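Local coordinates for protein SUBA (Escherichia coli, PDB 2IY9) that cleaves the host endoplasmic reticulum chaperone BiP as the subtilase-family serine protease subunit of the AB5 subtilase cytotoxin, at residues 145-150 and 175-180; 216-221 and 249-254. All blocks are in the same frame, centred on the assembly; numbering follows the deposited sequence.

How the interactions relate
The chain runs through 145-150 first, crosses over through helix 160-172, and returns as 175-180 to lie beside it, so interaction 1 closes a beta-alpha-beta crossover in the middle of the seven-stranded parallel sheet. Segment 216-221 then joins the other side of strand 176-180, with Ile216 N and O hydrogen-bonding to Ile177 O and Ala179 N. Interaction 2 closes a second loop, without a helix or strand inside it, when 249-254 returns as one of the sheet's two outermost strands. The two contacts follow in series, neither nested nor crossed. Together they line up four consecutive strands, and Val178 packs on Val218 on the side covered by helix 271-288.

Interaction 1: 145-150 and 175-180; sequences KIINIS and RLIVAA
Lys145 O accepts Leu176 N at 2.8 Å where strands 147-149 and 176-180, joined by a beta-alpha-beta crossover, lie parallel in the middle of the subtilase sheet. Five backbone hydrogen bonds satisfy the facing groups in alternation. Leu176 O takes Ile147 N at 2.9 Å. Val178 then uses both its N and its O, giving its proton to Ile147 O and accepting from Ile149 N, before Ala180 N reaches Ile149 O over a slightly longer 3.1 Å. On their far sides Asn148 bonds to Ser49 and Val51 of strand 47-52, and Ile177 to Pro214 and Ile216.

On one face Ile146 CG2 meets Val178 CG2, and Ile146 and Leu176 lie side by side, CD1 to CD1. On the other, where helix 125-134 packs, Ile147 CD1 touches Ile177 CG1, while Ile177 CG2, anti to its backbone N, receives Ile149 CD1 at 3.7 Å.

The polar ends look elsewhere. Lys145, extended as far as CE, turns NZ (chi4 66°) to the carbonyls of Asp174, Pro290 and Ala292; Arg175 NH1 bonds to Glu143 O. Asn148 ND2 is hydrogen-bonded to Ser279 OG. Ser272 and His89, the probable charge-relay serine and histidine, draw close at Ser150: its OG reaches both Ser272 O and Asn148 OD1, with one proton for the two, and Ser150 O is hydrogen-bonded to His89 NE2.

Interaction 2: 216-221 and 249-254; sequences IRVAAL and IAAPGQ
Ile216 and Ile249 touch CG2 to CG2 where the last two strands of the subtilase parallel sheet come together, 216-221 meeting its edge neighbour 249-252 at an angle of 42°. Helix 294-304 packs against both isoleucines. At Arg217 the contact is backbone: its O accepts Ile249 N at 3.2 Å, while its guanidinium leads away to salt bridges with Asp213 and Asp248. Val218 sets CG2 beside Ile249 CG2, 3.8 Å away. That Ile249 methyl sits between its own backbone N and carbonyl carbon (chi1 of the residue -162°), where it meets both Ile216 and Val218. Val218 CG1 leans instead toward Ala251 CB, on the face that helix 271-288 covers.

Ala219 gives its N to Ile249 O and receives Ala251 N on its own O, each bond 2.9 Å, with its methyl beside Ala250 on the other face. At Ala220 the side chain approaches a residue without one: CB lies 3.8 Å from Gly253 CA, just where a CB on Gly253 would collide with it. Ala220 N, turned away from 249-254, bonds to Ser240 OG.

Leu221 lies across the edge strand. Its CG, anti to its carbonyl carbon (chi1 -66°), carries CD2 to Ala250 CB and CD1 over the Ala250-Ala251 peptide link. Its N reaches Ala251 O at 2.8 Å, tilted from the carbonyl plane. Beyond Pro252 the ladder takes one more rung, Gly253 N sitting on a lone pair of Leu221 O at 2.9 Å.

Interaction 1: 145-150 and 175-180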
loop_
_atom_site.group_PDB
_atom_site.type_symbol
_atom_site.label_atom_id
_atom_site.label_comp_id
_atom_site.label_asym_id
_atom_site.label_seq_id
_atom_site.Cartn_x
_atom_site.Cartn_y
_atom_site.Cartn_z
ATOM N N LYS A 145 3.001 10.040 -5.901
ATOM C CA LYS A 145 3.744 9.087 -6.721
ATOM C C LYS A 145 3.449 7.662 -6.239
ATOM O O LYS A 145 3.311 6.713 -7.041
ATOM C CB LYS A 145 5.244 9.367 -6.583
ATOM C CG LYS A 145 6.125 8.667 -7.607
ATOM C CD LYS A 145 7.593 8.963 -7.343
ATOM C CE LYS A 145 8.504 8.434 -8.450
ATOM N NZ LYS A 145 8.295 9.146 -9.763
ATOM N N ILE A 146 3.398 7.524 -4.917
ATOM C CA ILE A 146 3.077 6.262 -4.287
ATOM C C ILE A 146 1.612 6.299 -3.891
ATOM O O ILE A 146 1.204 7.130 -3.079
ATOM C CB ILE A 146 3.951 5.973 -3.041
ATOM C CG1 ILE A 146 5.454 6.055 -3.374
ATOM C CG2 ILE A 146 3.559 4.618 -2.429
ATOM C CD1 ILE A 146 5.874 5.314 -4.680
ATOM N N ILE A 147 0.845 5.381 -4.477
ATOM C CA ILE A 147 -0.597 5.307 -4.301
ATOM C C ILE A 147 -0.985 4.048 -3.523
ATOM O O ILE A 147 -0.841 2.926 -4.017
ATOM C CB ILE A 147 -1.320 5.320 -5.686
ATOM C CG1 ILE A 147 -0.914 6.558 -6.509
ATOM C CG2 ILE A 147 -2.840 5.270 -5.514
ATOM C CD1 ILE A 147 -1.245 6.416 -7.996
ATOM N N ASN A 148 -1.495 4.248 -2.308
ATOM C CA ASN A 148 -1.853 3.142 -1.422
ATOM C C ASN A 148 -3.303 2.733 -1.576
ATOM O O ASN A 148 -4.229 3.534 -1.354
ATOM C CB ASN A 148 -1.584 3.520 0.031
ATOM C CG ASN A 148 -1.806 2.358 0.983
ATOM O OD1 ASN A 148 -2.919 2.144 1.506
ATOM N ND2 ASN A 148 -0.761 1.578 1.185
ATOM N N ILE A 149 -3.494 1.472 -1.951
ATOM C CA ILE A 149 -4.825 0.907 -2.088
ATOM C C ILE A 149 -4.914 -0.350 -1.209
ATOM O O ILE A 149 -4.715 -1.475 -1.674
ATOM C CB ILE A 149 -5.172 0.631 -3.575
ATOM C CG1 ILE A 149 -4.843 1.886 -4.414
ATOM C CG2 ILE A 149 -6.646 0.178 -3.712
ATOM C CD1 ILE A 149 -5.479 1.971 -5.794
ATOM N N SER A 150 -5.200 -0.122 0.069
ATOM C CA SER A 150 -5.359 -1.188 1.059
ATOM C C SER A 150 -6.764 -1.797 0.962
ATOM O O SER A 150 -7.570 -1.709 1.895
ATOM C CB SER A 150 -5.121 -0.641 2.470
ATOM O OG SER A 150 -3.746 -0.458 2.737
ATOM N N ARG A 175 4.234 6.633 -11.661
ATOM C CA ARG A 175 3.578 6.351 -10.374
ATOM C C ARG A 175 3.436 4.857 -10.120
ATOM O O ARG A 175 3.429 4.053 -11.061
ATOM C CB ARG A 175 2.202 7.020 -10.303
ATOM C CG ARG A 175 2.233 8.509 -10.607
ATOM C CD ARG A 175 0.857 9.168 -10.431
ATOM N NE ARG A 175 0.877 10.522 -10.973
ATOM C CZ ARG A 175 1.311 11.593 -10.311
ATOM N NH1 ARG A 175 1.745 11.486 -9.064
ATOM N NH2 ARG A 175 1.289 12.781 -10.899
ATOM N N LEU A 176 3.315 4.506 -8.837
ATOM C CA LEU A 176 3.143 3.135 -8.410
ATOM C C LEU A 176 1.881 2.959 -7.600
ATOM O O LEU A 176 1.528 3.818 -6.794
ATOM C CB LEU A 176 4.322 2.671 -7.559
ATOM C CG LEU A 176 5.627 2.472 -8.324
ATOM C CD1 LEU A 176 6.733 2.266 -7.327
ATOM C CD2 LEU A 176 5.507 1.305 -9.349
ATOM N N ILE A 177 1.221 1.825 -7.808
ATOM C CA ILE A 177 0.057 1.467 -7.002
ATOM C C ILE A 177 0.428 0.291 -6.122
ATOM O O ILE A 177 0.849 -0.768 -6.612
ATOM C CB ILE A 177 -1.165 1.130 -7.855
ATOM C CG1 ILE A 177 -1.660 2.401 -8.561
ATOM C CG2 ILE A 177 -2.277 0.536 -6.998
ATOM C CD1 ILE A 177 -2.853 2.164 -9.431
ATOM N N VAL A 178 0.304 0.506 -4.823
ATOM C CA VAL A 178 0.556 -0.537 -3.847
ATOM C C VAL A 178 -0.812 -1.076 -3.437
ATOM O O VAL A 178 -1.628 -0.353 -2.853
ATOM C CB VAL A 178 1.361 0.001 -2.649
ATOM C CG1 VAL A 178 1.836 -1.158 -1.758
ATOM C CG2 VAL A 178 2.566 0.808 -3.150
ATOM N N ALA A 179 -1.057 -2.339 -3.793
ATOM C CA ALA A 179 -2.391 -2.943 -3.722
ATOM C C ALA A 179 -2.428 -4.216 -2.879
ATOM O O ALA A 179 -1.671 -5.149 -3.129
ATOM C CB ALA A 179 -2.888 -3.237 -5.117
ATOM N N ALA A 180 -3.323 -4.247 -1.887
ATOM C CA ALA A 180 -3.535 -5.437 -1.051
ATOM C C ALA A 180 -4.129 -6.557 -1.902
ATOM O O ALA A 180 -5.000 -6.293 -2.741
ATOM C CB ALA A 180 -4.483 -5.101 0.109
#

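Interaction 2: 216-221 and 249-254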
loop_
_atom_site.group_PDB
_atom_site.type_symbol
_atom_site.label_atom_id
_atom_site.label_comp_id
_atom_site.label_asym_id
_atom_site.label_seq_id
_atom_site.Cartn_x
_atom_site.Cartn_y
_atom_site.Cartn_z
ATOM N N ILE A 216 2.134 -3.065 -7.328
ATOM C CA ILE A 216 2.884 -3.911 -6.409
ATOM C C ILE A 216 1.870 -4.574 -5.478
ATOM O O ILE A 216 1.188 -3.896 -4.703
ATOM C CB ILE A 216 3.938 -3.104 -5.604
ATOM C CG1 ILE A 216 4.985 -2.510 -6.556
ATOM C CG2 ILE A 216 4.633 -4.001 -4.571
ATOM C CD1 ILE A 216 5.902 -1.487 -5.890
ATOM N N ARG A 217 1.745 -5.891 -5.610
ATOM C CA ARG A 217 0.691 -6.675 -4.949
ATOM C C ARG A 217 1.252 -7.248 -3.662
ATOM O O ARG A 217 2.248 -7.959 -3.684
ATOM C CB ARG A 217 0.227 -7.828 -5.858
ATOM C CG ARG A 217 -0.348 -7.370 -7.197
ATOM C CD ARG A 217 -0.162 -8.421 -8.311
ATOM N NE ARG A 217 -0.560 -7.836 -9.595
ATOM C CZ ARG A 217 0.256 -7.145 -10.379
ATOM N NH1 ARG A 217 1.536 -6.989 -10.036
ATOM N NH2 ARG A 217 -0.193 -6.627 -11.516
ATOM N N VAL A 218 0.602 -6.936 -2.546
ATOM C CA VAL A 218 1.165 -7.192 -1.227
ATOM C C VAL A 218 0.353 -8.240 -0.438
ATOM O O VAL A 218 -0.862 -8.103 -0.282
ATOM C CB VAL A 218 1.289 -5.867 -0.413
ATOM C CG1 VAL A 218 1.841 -6.134 1.003
ATOM C CG2 VAL A 218 2.186 -4.838 -1.149
ATOM N N ALA A 219 1.041 -9.277 0.040
ATOM C CA ALA A 219 0.476 -10.261 0.985
ATOM C C ALA A 219 0.941 -9.999 2.426
ATOM O O ALA A 219 1.932 -9.296 2.645
ATOM C CB ALA A 219 0.860 -11.673 0.566
ATOM N N ALA A 220 0.257 -10.617 3.397
ATOM C CA ALA A 220 0.471 -10.322 4.827
ATOM C C ALA A 220 1.161 -11.466 5.569
ATOM O O ALA A 220 0.763 -12.633 5.446
ATOM C CB ALA A 220 -0.848 -10.003 5.494
ATOM N N LEU A 221 2.193 -11.112 6.332
ATOM C CA LEU A 221 2.981 -12.083 7.090
ATOM C C LEU A 221 2.570 -12.123 8.546
ATOM O O LEU A 221 2.185 -11.099 9.124
ATOM C CB LEU A 221 4.466 -11.724 7.026
ATOM C CG LEU A 221 5.131 -11.812 5.656
ATOM C CD1 LEU A 221 6.498 -11.153 5.675
ATOM C CD2 LEU A 221 5.210 -13.276 5.175
ATOM N N ILE A 249 5.123 -9.243 -3.259
ATOM C CA ILE A 249 5.898 -9.125 -2.024
ATOM C C ILE A 249 4.989 -9.402 -0.829
ATOM O O ILE A 249 3.771 -9.154 -0.883
ATOM C CB ILE A 249 6.547 -7.706 -1.892
ATOM C CG1 ILE A 249 7.694 -7.705 -0.869
ATOM C CG2 ILE A 249 5.487 -6.629 -1.565
ATOM C CD1 ILE A 249 8.550 -6.432 -0.901
ATOM N N ALA A 250 5.586 -9.912 0.245
ATOM C CA ALA A 250 4.887 -10.051 1.507
ATOM C C ALA A 250 5.510 -9.126 2.543
ATOM O O ALA A 250 6.723 -8.874 2.545
ATOM C CB ALA A 250 4.899 -11.507 1.983
ATOM N N ALA A 251 4.664 -8.624 3.430
ATOM C CA ALA A 251 5.098 -7.678 4.428
ATOM C C ALA A 251 4.398 -7.968 5.744
ATOM O O ALA A 251 3.379 -8.663 5.756
ATOM C CB ALA A 251 4.807 -6.261 3.949
ATOM N N PRO A 252 4.957 -7.469 6.863
ATOM C CA PRO A 252 4.292 -7.566 8.161
ATOM C C PRO A 252 2.789 -7.276 8.083
ATOM O O PRO A 252 2.384 -6.211 7.606
ATOM C CB PRO A 252 5.011 -6.498 8.984
ATOM C CG PRO A 252 6.425 -6.562 8.465
ATOM C CD PRO A 252 6.278 -6.807 6.967
ATOM N N GLY A 253 1.977 -8.234 8.535
ATOM C CA GLY A 253 0.531 -8.083 8.501
ATOM C C GLY A 253 -0.216 -8.806 9.609
ATOM O O GLY A 253 -1.346 -9.241 9.407
ATOM N N GLN A 254 0.404 -8.908 10.779
ATOM C CA GLN A 254 -0.261 -9.494 11.959
ATOM C C GLN A 254 0.041 -8.688 13.218
ATOM O O GLN A 254 1.175 -8.252 13.408
ATOM C CB GLN A 254 0.197 -10.935 12.150
ATOM C CG GLN A 254 -0.631 -11.724 13.142
ATOM C CD GLN A 254 -0.051 -13.087 13.367
ATOM O OE1 GLN A 254 0.992 -13.229 13.994
ATOM N NE2 GLN A 254 -0.712 -14.104 12.834
#